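Local coordinates for pseudoalteromonas arctica PAMC 21717 (Pseudoalteromonas arctica, PDB 5YL7), which probably hydrolyses peptide bonds as a cold-active, calcium-binding serine protease of the subtilase family, at residues 36-41 / 166-171; 47-52 / 112-117; 60-65 / 140-145; 200-205 / 231-236. All coordinates share one frame; numbering follows the deposited sequence.

Contact 1 (36-41 / 166-171); sequences VVAVLD and DVINMS
Val37 and Val167 stand side by side and point the same way, each with CG1 anti to its backbone N. Val37 CG2 comes within 4.1 Å of Val167 CB, and helix 100-109 covers this face, placing Val108 on Val37 and Val104 on Val39. The other face carries Ala38, Leu40, Ile168 and Met170, and packs against helix 140-150. With chi1 at -85°, Leu40 places CG anti to its own carbonyl carbon; CD1 then reaches over to Ile168 CG2 at 4.1 Å, while CB and CD2 run alongside Met170 CG.

Strands 36-41 and 167-170 are neighbours in the central parallel sheet of the subtilase fold. Both backbone polar atoms of Ala38 turn to strand 167-170: N donates to Val167 O at 2.8 Å and O accepts from Asn169 N at 2.9 Å. Leu40 N then donates to Asn169 O. Where the pairing begins, Val36 O takes N-H groups from both Asp166 and Val167. Asp166 folds its carboxylate back, CG beside its own N, and offers the anti lone pair of OD2 to Val36 N, 2.9 Å away at a nearly straight 167°.

At the C-terminal ends the strands part, and a water accepts from Ser171 N while lying 2.8 Å from Asp41 OD2. The Ser171 hydroxyl bonds to Ser281 O, a separate link to helix 280-297. OD1 of Asp41 is hydrogen-bonded to His100 ND1, consistent with a Ser281-His100-Asp41 catalytic triad, its aspartate borne at the end of an apolar strand pair whose direct bonds give way there to water.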
loop_
_atom_site.group_PDB
_atom_site.type_symbol
_atom_site.label_atom_id
_atom_site.label_comp_id
_atom_site.label_asym_id
_atom_site.label_seq_id
_atom_site.Cartn_x
_atom_site.Cartn_y
_atom_site.Cartn_z
ATOM N N VAL A 36 4.595 5.912 11.557
ATOM C CA VAL A 36 4.492 4.474 11.380
ATOM C C VAL A 36 3.356 4.156 10.403
ATOM O O VAL A 36 2.226 4.635 10.589
ATOM C CB VAL A 36 4.276 3.762 12.724
ATOM C CG1 VAL A 36 4.050 2.274 12.544
ATOM C CG2 VAL A 36 5.467 3.994 13.630
ATOM N N VAL A 37 3.693 3.357 9.395
ATOM C CA VAL A 37 2.728 2.861 8.416
ATOM C C VAL A 37 2.598 1.399 8.539
ATOM O O VAL A 37 3.584 0.670 8.384
ATOM C CB VAL A 37 3.109 3.287 6.952
ATOM C CG1 VAL A 37 2.054 2.797 5.964
ATOM C CG2 VAL A 37 3.350 4.784 6.834
ATOM N N ALA A 38 1.383 0.879 8.775
ATOM C CA ALA A 38 1.133 -0.572 8.762
ATOM C C ALA A 38 0.749 -0.982 7.351
ATOM O O ALA A 38 -0.161 -0.394 6.763
ATOM C CB ALA A 38 0.101 -0.921 9.808
ATOM N N VAL A 39 1.405 -1.995 6.837
ATOM C CA VAL A 39 1.143 -2.536 5.490
ATOM C C VAL A 39 0.494 -3.882 5.676
ATOM O O VAL A 39 1.146 -4.831 6.167
ATOM C CB VAL A 39 2.416 -2.610 4.661
ATOM C CG1 VAL A 39 2.199 -3.390 3.415
ATOM C CG2 VAL A 39 2.933 -1.233 4.384
ATOM N N LEU A 40 -0.809 -3.980 5.379
ATOM C CA LEU A 40 -1.600 -5.202 5.569
ATOM C C LEU A 40 -1.600 -5.937 4.273
ATOM O O LEU A 40 -2.225 -5.458 3.314
ATOM C CB LEU A 40 -3.024 -4.845 6.021
ATOM C CG LEU A 40 -3.219 -4.617 7.513
ATOM C CD1 LEU A 40 -2.391 -3.449 8.020
ATOM C CD2 LEU A 40 -4.693 -4.335 7.803
ATOM N N ASP A 41 -0.869 -7.042 4.160
ATOM C CA ASP A 41 -0.532 -7.592 2.858
ATOM C C ASP A 41 -0.076 -9.006 3.029
ATOM O O ASP A 41 -0.422 -9.717 4.021
ATOM C CB ASP A 41 0.460 -6.622 2.152
ATOM C CG ASP A 41 0.308 -6.589 0.718
ATOM O OD1 ASP A 41 0.538 -7.615 0.046
ATOM O OD2 ASP A 41 0.035 -5.525 0.134
ATOM N N ASP A 166 0.158 5.203 12.428
ATOM C CA ASP A 166 -0.503 6.414 11.993
ATOM C C ASP A 166 -1.329 6.264 10.716
ATOM O O ASP A 166 -2.318 6.922 10.502
ATOM C CB ASP A 166 0.563 7.504 11.771
ATOM C CG ASP A 166 1.426 7.725 12.971
ATOM O OD1 ASP A 166 0.876 8.291 13.919
ATOM O OD2 ASP A 166 2.569 7.305 13.087
ATOM N N VAL A 167 -0.866 5.309 9.902
ATOM C CA VAL A 167 -1.448 5.103 8.544
ATOM C C VAL A 167 -1.559 3.572 8.367
ATOM O O VAL A 167 -0.604 2.872 8.709
ATOM C CB VAL A 167 -0.550 5.680 7.467
ATOM C CG1 VAL A 167 -1.125 5.446 6.076
ATOM C CG2 VAL A 167 -0.215 7.111 7.713
ATOM N N ILE A 168 -2.668 3.115 7.813
ATOM C CA ILE A 168 -2.812 1.718 7.327
ATOM C C ILE A 168 -2.878 1.792 5.840
ATOM O O ILE A 168 -3.643 2.592 5.249
ATOM C CB ILE A 168 -4.054 1.074 7.900
ATOM C CG1 ILE A 168 -3.791 0.645 9.384
ATOM C CG2 ILE A 168 -4.563 -0.071 7.096
ATOM C CD1 ILE A 168 -5.051 0.351 10.135
ATOM N N ASN A 169 -2.144 0.907 5.177
ATOM C CA ASN A 169 -2.279 0.627 3.728
ATOM C C ASN A 169 -2.854 -0.732 3.504
ATOM O O ASN A 169 -2.324 -1.737 4.012
ATOM C CB ASN A 169 -0.899 0.761 3.039
ATOM C CG ASN A 169 -1.013 0.645 1.554
ATOM O OD1 ASN A 169 -1.208 1.642 0.860
ATOM N ND2 ASN A 169 -0.973 -0.615 1.023
ATOM N N MET A 170 -3.938 -0.818 2.744
ATOM C CA MET A 170 -4.544 -2.091 2.324
ATOM C C MET A 170 -4.600 -2.099 0.836
ATOM O O MET A 170 -5.555 -1.662 0.139
ATOM C CB MET A 170 -5.982 -2.302 2.861
ATOM C CG MET A 170 -5.902 -2.680 4.362
ATOM S SD MET A 170 -7.513 -3.315 4.980
ATOM C CE MET A 170 -7.736 -1.894 5.175
ATOM N N SER A 171 -3.616 -2.775 0.229
ATOM C CA SER A 171 -3.518 -3.022 -1.235
ATOM C C SER A 171 -4.137 -4.366 -1.497
ATOM O O SER A 171 -3.446 -5.348 -1.864
ATOM C CB SER A 171 -2.071 -2.966 -1.635
ATOM O OG SER A 171 -1.603 -1.648 -1.675
HETATM O O HOH W 1 -1.198 -3.510 1.635
#

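Contact 2 (47-52 / 112-117); sequences HADLNA and TNNGEG. With CA (calcium ion), chain C.
Asp49 and Asn114 meet at a calcium ion that ties together two surface loops, one following strand 36-41 and the other following helix 100-109. The ligand set is consistent with the high-affinity calcium site of subtilisins, in which a loop after that helix wraps round the metal. Asp49 is bidentate, with OD1 at 2.4 Å and OD2 at 2.5 Å from the calcium. The segment 112-117 adds Asn114 OD1 and the backbone oxygen Glu116 O, the latter 2.3 Å from the metal. Asp5, Val111 and Val118 complete a shell of seven oxygens, bringing the N-terminal part of the chain into the same site.

Asn114 works with both ends of its amide. Its CG lies between the backbone N and the carbonyl carbon (chi1 66°), which turns OD1 to the metal while ND2 donates to Asp49 OD1 at 2.8 Å. Carboxylate and amide are only 3° from coplanar, and the bond lies in the amide plane. OD1 of Asp49 is therefore held by metal and N-H at once. Behind it, Asp49 N donates to His47 ND1 in the plane of the imidazole, a second-shell bond that steadies the ligand's backbone.

Gly117 passes close to the carboxylate, where any side chain would run into Asp49 OD2. Glu116 binds the ion through its backbone O, while its extended side chain carries the carboxylate away toward Ala48. Farther from the ion, Glu116 OE1 touches Ala48 CB at 3.7 Å, and one water donates to both Ala48 O and Glu116 OE2.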
loop_
_atom_site.group_PDB
_atom_site.type_symbol
_atom_site.label_atom_id
_atom_site.label_comp_id
_atom_site.label_asym_id
_atom_site.label_seq_id
_atom_site.Cartn_x
_atom_site.Cartn_y
_atom_site.Cartn_z
ATOM N N HIS A 47 14.463 -7.514 2.521
ATOM C CA HIS A 47 15.260 -7.018 1.378
ATOM C C HIS A 47 16.281 -6.045 1.923
ATOM O O HIS A 47 15.976 -5.180 2.765
ATOM C CB HIS A 47 14.278 -6.371 0.372
ATOM C CG HIS A 47 14.892 -6.004 -0.938
ATOM N ND1 HIS A 47 15.914 -5.088 -1.081
ATOM C CD2 HIS A 47 14.486 -6.382 -2.165
ATOM C CE1 HIS A 47 16.126 -4.957 -2.393
ATOM N NE2 HIS A 47 15.265 -5.729 -3.064
ATOM N N ALA A 48 17.469 -6.118 1.384
ATOM C CA ALA A 48 18.537 -5.192 1.771
ATOM C C ALA A 48 18.230 -3.737 1.671
ATOM O O ALA A 48 18.745 -2.877 2.382
ATOM C CB ALA A 48 19.820 -5.456 0.954
ATOM N N ASP A 49 17.290 -3.398 0.707
ATOM C CA ASP A 49 16.886 -2.005 0.497
ATOM C C ASP A 49 15.590 -1.601 1.202
ATOM O O ASP A 49 14.972 -0.624 0.895
ATOM C CB ASP A 49 16.795 -1.640 -0.990
ATOM C CG ASP A 49 17.117 -0.230 -1.323
ATOM O OD1 ASP A 49 17.960 0.384 -0.612
ATOM O OD2 ASP A 49 16.531 0.323 -2.316
ATOM N N LEU A 50 15.194 -2.468 2.162
ATOM C CA LEU A 50 13.921 -2.253 2.919
ATOM C C LEU A 50 14.102 -2.479 4.414
ATOM O O LEU A 50 13.457 -1.798 5.220
ATOM C CB LEU A 50 12.870 -3.251 2.346
ATOM C CG LEU A 50 11.481 -3.160 2.970
ATOM C CD1 LEU A 50 10.884 -1.753 2.801
ATOM C CD2 LEU A 50 10.622 -4.247 2.391
ATOM N N ASN A 51 14.841 -3.532 4.805
ATOM C CA ASN A 51 14.725 -4.051 6.175
ATOM C C ASN A 51 15.054 -3.046 7.249
ATOM O O ASN A 51 14.455 -3.139 8.314
ATOM C CB ASN A 51 15.570 -5.330 6.327
ATOM C CG ASN A 51 15.164 -6.094 7.456
ATOM O OD1 ASN A 51 16.029 -6.298 8.425
ATOM N ND2 ASN A 51 13.989 -6.538 7.510
ATOM N N ALA A 52 15.928 -2.121 7.024
ATOM C CA ALA A 52 16.188 -1.149 8.077
ATOM C C ALA A 52 14.993 -0.329 8.506
ATOM O O ALA A 52 14.944 0.290 9.552
ATOM C CB ALA A 52 17.292 -0.200 7.721
ATOM N N THR A 112 16.292 4.912 1.471
ATOM C CA THR A 112 16.571 5.916 0.480
ATOM C C THR A 112 17.907 6.642 0.851
ATOM O O THR A 112 18.254 6.769 2.001
ATOM C CB THR A 112 15.372 6.843 0.386
ATOM O OG1 THR A 112 14.249 6.015 -0.028
ATOM C CG2 THR A 112 15.494 7.933 -0.612
ATOM N N ASN A 113 18.537 7.122 -0.228
ATOM C CA ASN A 113 19.857 7.827 -0.076
ATOM C C ASN A 113 20.861 6.927 0.421
ATOM O O ASN A 113 21.857 7.404 1.035
ATOM C CB ASN A 113 19.732 9.058 0.799
ATOM C CG ASN A 113 19.295 10.165 0.020
ATOM O OD1 ASN A 113 19.828 10.393 -1.091
ATOM N ND2 ASN A 113 18.414 10.960 0.621
ATOM N N ASN A 114 20.783 5.627 0.166
ATOM C CA ASN A 114 21.788 4.634 0.532
ATOM C C ASN A 114 22.607 4.148 -0.660
ATOM O O ASN A 114 23.275 3.137 -0.586
ATOM C CB ASN A 114 21.204 3.465 1.349
ATOM C CG ASN A 114 20.218 2.618 0.526
ATOM O OD1 ASN A 114 19.673 3.086 -0.493
ATOM N ND2 ASN A 114 20.033 1.381 0.917
ATOM N N GLY A 115 22.474 4.817 -1.807
ATOM C CA GLY A 115 23.243 4.458 -2.940
ATOM C C GLY A 115 22.994 3.177 -3.583
ATOM O O GLY A 115 23.769 2.604 -4.388
ATOM N N GLU A 116 21.795 2.576 -3.256
ATOM C CA GLU A 116 21.450 1.228 -3.614
ATOM C C GLU A 116 19.962 1.183 -4.069
ATOM O O GLU A 116 19.167 1.819 -3.386
ATOM C CB GLU A 116 21.593 0.269 -2.414
ATOM C CG GLU A 116 21.338 -1.156 -2.697
ATOM C CD GLU A 116 21.651 -2.054 -1.469
ATOM O OE1 GLU A 116 21.355 -3.270 -1.606
ATOM O OE2 GLU A 116 22.130 -1.511 -0.409
ATOM N N GLY A 117 19.657 0.483 -5.107
ATOM C CA GLY A 117 18.233 0.154 -5.380
ATOM C C GLY A 117 17.432 1.401 -5.607
ATOM O O GLY A 117 17.747 2.322 -6.378
HETATM CA CA CA C . 17.638 2.516 -1.751
HETATM O O HOH W 2 21.496 -2.272 2.276
#

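Contact 3 (60-65 / 140-145); sequences MISNLS and TSDIAD
Asp142 turns its carboxylate end-on to Ser62, and each oxygen takes one donor from Ser62. Ser62 N meets OD2 at 3.0 Å in a nearly straight bond, though 35° out of the carboxylate plane, while Ser62 OG donates to Asp142 OD1 at 2.8 Å, closer to that plane. Both approach on the syn side. The carbonyl O of Met60 lies close to the same group, 3.0 Å from Asp142 CG, and Arg73 probably offsets this meeting of acceptors: it takes Met60 O through NE and forms salt bridges with Asp142 and Asp145 through NH2.

Asp142 belongs to helix 140-150, part of the crossover between parallel strands 126-131 and 167-170 in the subtilase sheet. Segment 60-65 leaves the edge strand 58-59, where Asp59 binds calcium, and enters a short helix with Asn63 as N-cap; Asn63 OD1 accepts a weak capping bond from Ser65 N and a second bond from Val66 N. An alanine in place of Asp142 would strip the N-H and hydroxyl of Ser62 of their acceptor and would probably let Arg73 and the loop shift.

Ile61 crosses the Asp142 side chain at about a right angle, its CG2 4.2 Å from OD2. Met60 instead lies against the helix backbone, CB 3.7 Å from Asp142 O; a bend at chi2 (-67°) carries CE round to Asp145 O at 3.9 Å. A water donates to Asp142 OD2 and accepts from Asn63 N.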
loop_
_atom_site.group_PDB
_atom_site.type_symbol
_atom_site.label_atom_id
_atom_site.label_comp_id
_atom_site.label_asym_id
_atom_site.label_seq_id
_atom_site.Cartn_x
_atom_site.Cartn_y
_atom_site.Cartn_z
ATOM N N MET A 60 -1.528 -12.494 11.040
ATOM C CA MET A 60 -2.884 -12.762 11.407
ATOM C C MET A 60 -3.497 -13.896 10.753
ATOM O O MET A 60 -4.713 -14.212 10.943
ATOM C CB MET A 60 -3.742 -11.544 11.097
ATOM C CG MET A 60 -3.384 -10.324 11.855
ATOM S SD MET A 60 -3.796 -10.652 13.702
ATOM C CE MET A 60 -3.124 -9.068 14.342
ATOM N N ILE A 61 -2.806 -14.618 9.870
ATOM C CA ILE A 61 -3.428 -15.678 9.090
ATOM C C ILE A 61 -3.706 -16.928 9.963
ATOM O O ILE A 61 -2.790 -17.532 10.537
ATOM C CB ILE A 61 -2.645 -16.067 7.847
ATOM C CG1 ILE A 61 -2.394 -14.878 6.978
ATOM C CG2 ILE A 61 -3.423 -17.168 7.119
ATOM C CD1 ILE A 61 -1.461 -15.184 5.841
ATOM N N SER A 62 -5.004 -17.215 10.112
ATOM C CA SER A 62 -5.436 -18.340 11.012
ATOM C C SER A 62 -5.468 -19.675 10.293
ATOM O O SER A 62 -5.174 -20.714 10.946
ATOM C CB SER A 62 -6.860 -17.994 11.576
ATOM O OG SER A 62 -6.943 -16.776 12.187
ATOM N N ASN A 63 -5.764 -19.727 9.020
ATOM C CA ASN A 63 -5.858 -21.004 8.274
ATOM C C ASN A 63 -4.488 -21.496 7.899
ATOM O O ASN A 63 -3.719 -20.729 7.242
ATOM C CB ASN A 63 -6.770 -20.759 7.097
ATOM C CG ASN A 63 -6.899 -21.942 6.165
ATOM O OD1 ASN A 63 -5.954 -22.501 5.641
ATOM N ND2 ASN A 63 -8.131 -22.230 5.796
ATOM N N LEU A 64 -4.088 -22.673 8.325
ATOM C CA LEU A 64 -2.741 -23.136 8.151
ATOM C C LEU A 64 -2.407 -23.295 6.678
ATOM O O LEU A 64 -1.241 -23.059 6.327
ATOM C CB LEU A 64 -2.554 -24.516 8.890
ATOM C CG LEU A 64 -1.946 -24.235 10.301
ATOM C CD1 LEU A 64 -2.885 -23.544 11.261
ATOM C CD2 LEU A 64 -1.442 -25.536 10.915
ATOM N N SER A 65 -3.360 -23.684 5.844
ATOM C CA SER A 65 -3.077 -23.907 4.433
ATOM C C SER A 65 -2.749 -22.547 3.773
ATOM O O SER A 65 -1.879 -22.448 2.903
ATOM C CB SER A 65 -4.269 -24.568 3.695
ATOM O OG SER A 65 -4.334 -25.851 4.288
ATOM N N THR A 140 -11.557 -12.359 5.489
ATOM C CA THR A 140 -12.068 -11.094 5.987
ATOM C C THR A 140 -11.821 -10.907 7.448
ATOM O O THR A 140 -11.395 -9.788 7.888
ATOM C CB THR A 140 -13.611 -11.004 5.644
ATOM O OG1 THR A 140 -13.694 -11.194 4.245
ATOM C CG2 THR A 140 -14.197 -9.671 6.189
ATOM N N SER A 141 -12.010 -11.890 8.292
ATOM C CA SER A 141 -11.875 -11.738 9.680
ATOM C C SER A 141 -10.377 -11.540 10.161
ATOM O O SER A 141 -10.120 -10.831 11.122
ATOM C CB SER A 141 -12.544 -12.884 10.496
ATOM O OG SER A 141 -12.088 -14.038 9.984
ATOM N N ASP A 142 -9.471 -12.211 9.418
ATOM C CA ASP A 142 -8.059 -11.974 9.698
ATOM C C ASP A 142 -7.647 -10.566 9.281
ATOM O O ASP A 142 -6.860 -9.918 10.006
ATOM C CB ASP A 142 -7.192 -12.989 8.957
ATOM C CG ASP A 142 -7.321 -14.436 9.470
ATOM O OD1 ASP A 142 -7.739 -14.651 10.619
ATOM O OD2 ASP A 142 -6.798 -15.305 8.733
ATOM N N ILE A 143 -8.085 -10.113 8.152
ATOM C CA ILE A 143 -7.819 -8.742 7.693
ATOM C C ILE A 143 -8.322 -7.746 8.710
ATOM O O ILE A 143 -7.640 -6.766 9.057
ATOM C CB ILE A 143 -8.353 -8.506 6.296
ATOM C CG1 ILE A 143 -7.665 -9.474 5.317
ATOM C CG2 ILE A 143 -8.222 -7.073 5.919
ATOM C CD1 ILE A 143 -8.381 -9.629 4.001
ATOM N N ALA A 144 -9.535 -7.961 9.195
ATOM C CA ALA A 144 -10.141 -7.032 10.176
ATOM C C ALA A 144 -9.389 -7.004 11.455
ATOM O O ALA A 144 -9.113 -5.926 12.014
ATOM C CB ALA A 144 -11.603 -7.421 10.396
ATOM N N ASP A 145 -8.947 -8.151 11.976
ATOM C CA ASP A 145 -8.105 -8.163 13.158
ATOM C C ASP A 145 -6.754 -7.445 12.931
ATOM O O ASP A 145 -6.197 -6.795 13.791
ATOM C CB ASP A 145 -7.947 -9.571 13.674
ATOM C CG ASP A 145 -9.160 -10.100 14.368
ATOM O OD1 ASP A 145 -10.032 -9.278 14.785
ATOM O OD2 ASP A 145 -9.194 -11.327 14.604
HETATM O O HOH W 3 -7.524 -17.848 7.791
#

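Contact 4 (200-205 / 231-236); sequences AGNDND and AYYSNY
Asn235 slots its amide into the curl of segment 200-205, and every polar atom of that amide is engaged. ND2 donates twice, to Ala200 O and to Asp203 OD2, each at 2.9 Å, the latter through the anti lone pair of the carboxylate. OD1 accepts from Asp203 N at 3.0 Å and from Asp205 N at 2.9 Å, the two donors arriving from opposite faces of the amide plane. With CG anti to the carbonyl carbon (chi1 -69°), the side chain turns inward while its own N donates to Gly201 O at a nearly straight 170°. Gly201 runs so close to ND2 that a side chain there would collide. An alanine at Asn235 would remove four bonds at once, and the turn around Asp203 would probably lose its shape, with the N-H groups of Asp203 and Asp205 left without that acceptor.

The outer side is held more sparingly. Tyr236 N donates to Asp205 O, and that oxygen also sits over the Tyr236 ring, 3.8 Å above its centre. The solvent-exposed Asn204 rests its side chain against Tyr232 O and brings OD1 to the ring edge, 3.7 Å from Tyr236 CE2; its polar partner is Arg230. Asn204 N, by contrast, reaches down from above the carbonyl plane to Tyr233 O.

Beside the other flank of the curl, Asn202 runs alongside Tyr233, its OD1 3.4 Å from CD1 of that ring and bonded to Thr280. Asn202 follows Ala200-Gly201 close to the probable triad, consistent with the place of the oxyanion-hole asparagine in subtilases.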
loop_
_atom_site.group_PDB
_atom_site.type_symbol
_atom_site.label_atom_id
_atom_site.label_comp_id
_atom_site.label_asym_id
_atom_site.label_seq_id
_atom_site.Cartn_x
_atom_site.Cartn_y
_atom_site.Cartn_z
ATOM N N ALA A 200 -8.520 0.726 -4.810
ATOM C CA ALA A 200 -9.966 0.605 -5.264
ATOM C C ALA A 200 -10.210 -0.605 -6.010
ATOM O O ALA A 200 -11.458 -0.947 -6.210
ATOM C CB ALA A 200 -10.316 1.793 -6.096
ATOM N N GLY A 201 -9.250 -1.361 -6.499
ATOM C CA GLY A 201 -9.434 -2.586 -7.279
ATOM C C GLY A 201 -9.214 -2.409 -8.775
ATOM O O GLY A 201 -9.161 -1.320 -9.294
ATOM N N ASN A 202 -9.094 -3.532 -9.470
ATOM C CA ASN A 202 -8.498 -3.630 -10.809
ATOM C C ASN A 202 -9.454 -4.297 -11.781
ATOM O O ASN A 202 -8.991 -4.989 -12.692
ATOM C CB ASN A 202 -7.196 -4.364 -10.802
ATOM C CG ASN A 202 -6.205 -3.811 -9.811
ATOM O OD1 ASN A 202 -6.130 -2.576 -9.505
ATOM N ND2 ASN A 202 -5.353 -4.700 -9.271
ATOM N N ASP A 203 -10.714 -4.022 -11.656
ATOM C CA ASP A 203 -11.767 -4.676 -12.496
ATOM C C ASP A 203 -12.246 -3.792 -13.580
ATOM O O ASP A 203 -13.256 -4.138 -14.278
ATOM C CB ASP A 203 -12.910 -5.099 -11.514
ATOM C CG ASP A 203 -12.334 -5.675 -10.112
ATOM O OD1 ASP A 203 -12.154 -6.904 -10.232
ATOM O OD2 ASP A 203 -12.028 -5.019 -8.964
ATOM N N ASN A 204 -11.759 -2.580 -13.813
ATOM C CA ASN A 204 -12.270 -1.663 -14.760
ATOM C C ASN A 204 -13.777 -1.561 -14.556
ATOM O O ASN A 204 -14.560 -1.556 -15.554
ATOM C CB ASN A 204 -11.936 -2.033 -16.232
ATOM C CG ASN A 204 -12.349 -1.017 -17.191
ATOM O OD1 ASN A 204 -12.420 0.167 -16.977
ATOM N ND2 ASN A 204 -12.709 -1.502 -18.452
ATOM N N ASP A 205 -14.197 -1.343 -13.318
ATOM C CA ASP A 205 -15.610 -1.390 -13.004
ATOM C C ASP A 205 -15.881 -0.360 -11.914
ATOM O O ASP A 205 -15.017 0.296 -11.348
ATOM C CB ASP A 205 -15.980 -2.819 -12.568
ATOM C CG ASP A 205 -17.528 -3.146 -12.495
ATOM O OD1 ASP A 205 -18.281 -2.417 -13.052
ATOM O OD2 ASP A 205 -17.705 -4.168 -11.851
ATOM N N ALA A 231 -5.450 4.269 -15.375
ATOM C CA ALA A 231 -4.897 2.995 -15.817
ATOM C C ALA A 231 -6.008 2.114 -16.270
ATOM O O ALA A 231 -7.081 2.091 -15.679
ATOM C CB ALA A 231 -4.114 2.353 -14.638
ATOM N N TYR A 232 -5.779 1.354 -17.357
ATOM C CA TYR A 232 -6.884 0.647 -18.014
ATOM C C TYR A 232 -7.667 -0.229 -17.093
ATOM O O TYR A 232 -8.894 -0.419 -17.305
ATOM C CB TYR A 232 -6.360 -0.171 -19.200
ATOM C CG TYR A 232 -5.300 -1.183 -18.879
ATOM C CD1 TYR A 232 -5.596 -2.477 -18.511
ATOM C CD2 TYR A 232 -3.922 -0.855 -18.943
ATOM C CE1 TYR A 232 -4.629 -3.414 -18.273
ATOM C CE2 TYR A 232 -2.950 -1.751 -18.729
ATOM C CZ TYR A 232 -3.272 -3.048 -18.389
ATOM O OH TYR A 232 -2.313 -4.055 -18.177
ATOM N N TYR A 233 -7.078 -0.846 -16.089
ATOM C CA TYR A 233 -7.726 -1.775 -15.192
ATOM C C TYR A 233 -8.401 -1.070 -13.987
ATOM O O TYR A 233 -9.062 -1.777 -13.236
ATOM C CB TYR A 233 -6.695 -2.798 -14.656
ATOM C CG TYR A 233 -5.525 -2.105 -13.990
ATOM C CD1 TYR A 233 -5.660 -1.535 -12.733
ATOM C CD2 TYR A 233 -4.298 -1.892 -14.633
ATOM C CE1 TYR A 233 -4.645 -0.778 -12.174
ATOM C CE2 TYR A 233 -3.302 -1.167 -14.087
ATOM C CZ TYR A 233 -3.468 -0.544 -12.889
ATOM O OH TYR A 233 -2.484 0.221 -12.294
ATOM N N SER A 234 -8.133 0.209 -13.776
ATOM C CA SER A 234 -8.539 0.754 -12.478
ATOM C C SER A 234 -10.029 0.832 -12.361
ATOM O O SER A 234 -10.744 1.311 -13.251
ATOM C CB SER A 234 -7.990 2.143 -12.395
ATOM O OG SER A 234 -8.249 2.653 -11.027
ATOM N N ASN A 235 -10.545 0.467 -11.201
ATOM C CA ASN A 235 -11.911 0.824 -10.837
ATOM C C ASN A 235 -12.052 2.304 -10.711
ATOM O O ASN A 235 -11.056 3.060 -10.586
ATOM C CB ASN A 235 -12.340 0.073 -9.592
ATOM C CG ASN A 235 -12.517 -1.404 -9.769
ATOM O OD1 ASN A 235 -12.650 -1.912 -10.887
ATOM N ND2 ASN A 235 -12.502 -2.151 -8.659
ATOM N N TYR A 236 -13.291 2.749 -10.716
ATOM C CA TYR A 236 -13.609 4.174 -10.774
ATOM C C TYR A 236 -15.046 4.378 -10.256
ATOM O O TYR A 236 -15.775 3.390 -10.265
ATOM C CB TYR A 236 -13.471 4.735 -12.229
ATOM C CG TYR A 236 -14.324 4.030 -13.198
ATOM C CD1 TYR A 236 -15.745 4.217 -13.255
ATOM C CD2 TYR A 236 -13.828 2.924 -13.912
ATOM C CE1 TYR A 236 -16.595 3.408 -14.058
ATOM C CE2 TYR A 236 -14.615 2.177 -14.776
ATOM C CZ TYR A 236 -15.983 2.359 -14.776
ATOM O OH TYR A 236 -16.743 1.490 -15.593
HETATM O O HOH W 4 -16.216 -0.417 -17.061
#

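Overall arrangement
The four contacts share one subtilase domain with a seven-stranded parallel sheet. Contact 1 joins two central strands, its centre about 6 Å from that of the chain, and the chain between its segments holds both contacts 2 and 3, whose segments alternate. Contact 4 follows later, joining the loops after strands 195-199 and 219-224. Contact 1 touches contact 3, Met170 SD lying 3.9 Å from Ile143 CG2. Contacts 2 and 4 lie on opposite sides of the molecule, their centres about 31 Å apart. The buried strand pair carries the aspartate of the probable triad, while contacts 2, 3 and 4 join outlying segments: two loops at calcium, a loop to helix 140-150, and two loops through an asparagine amide.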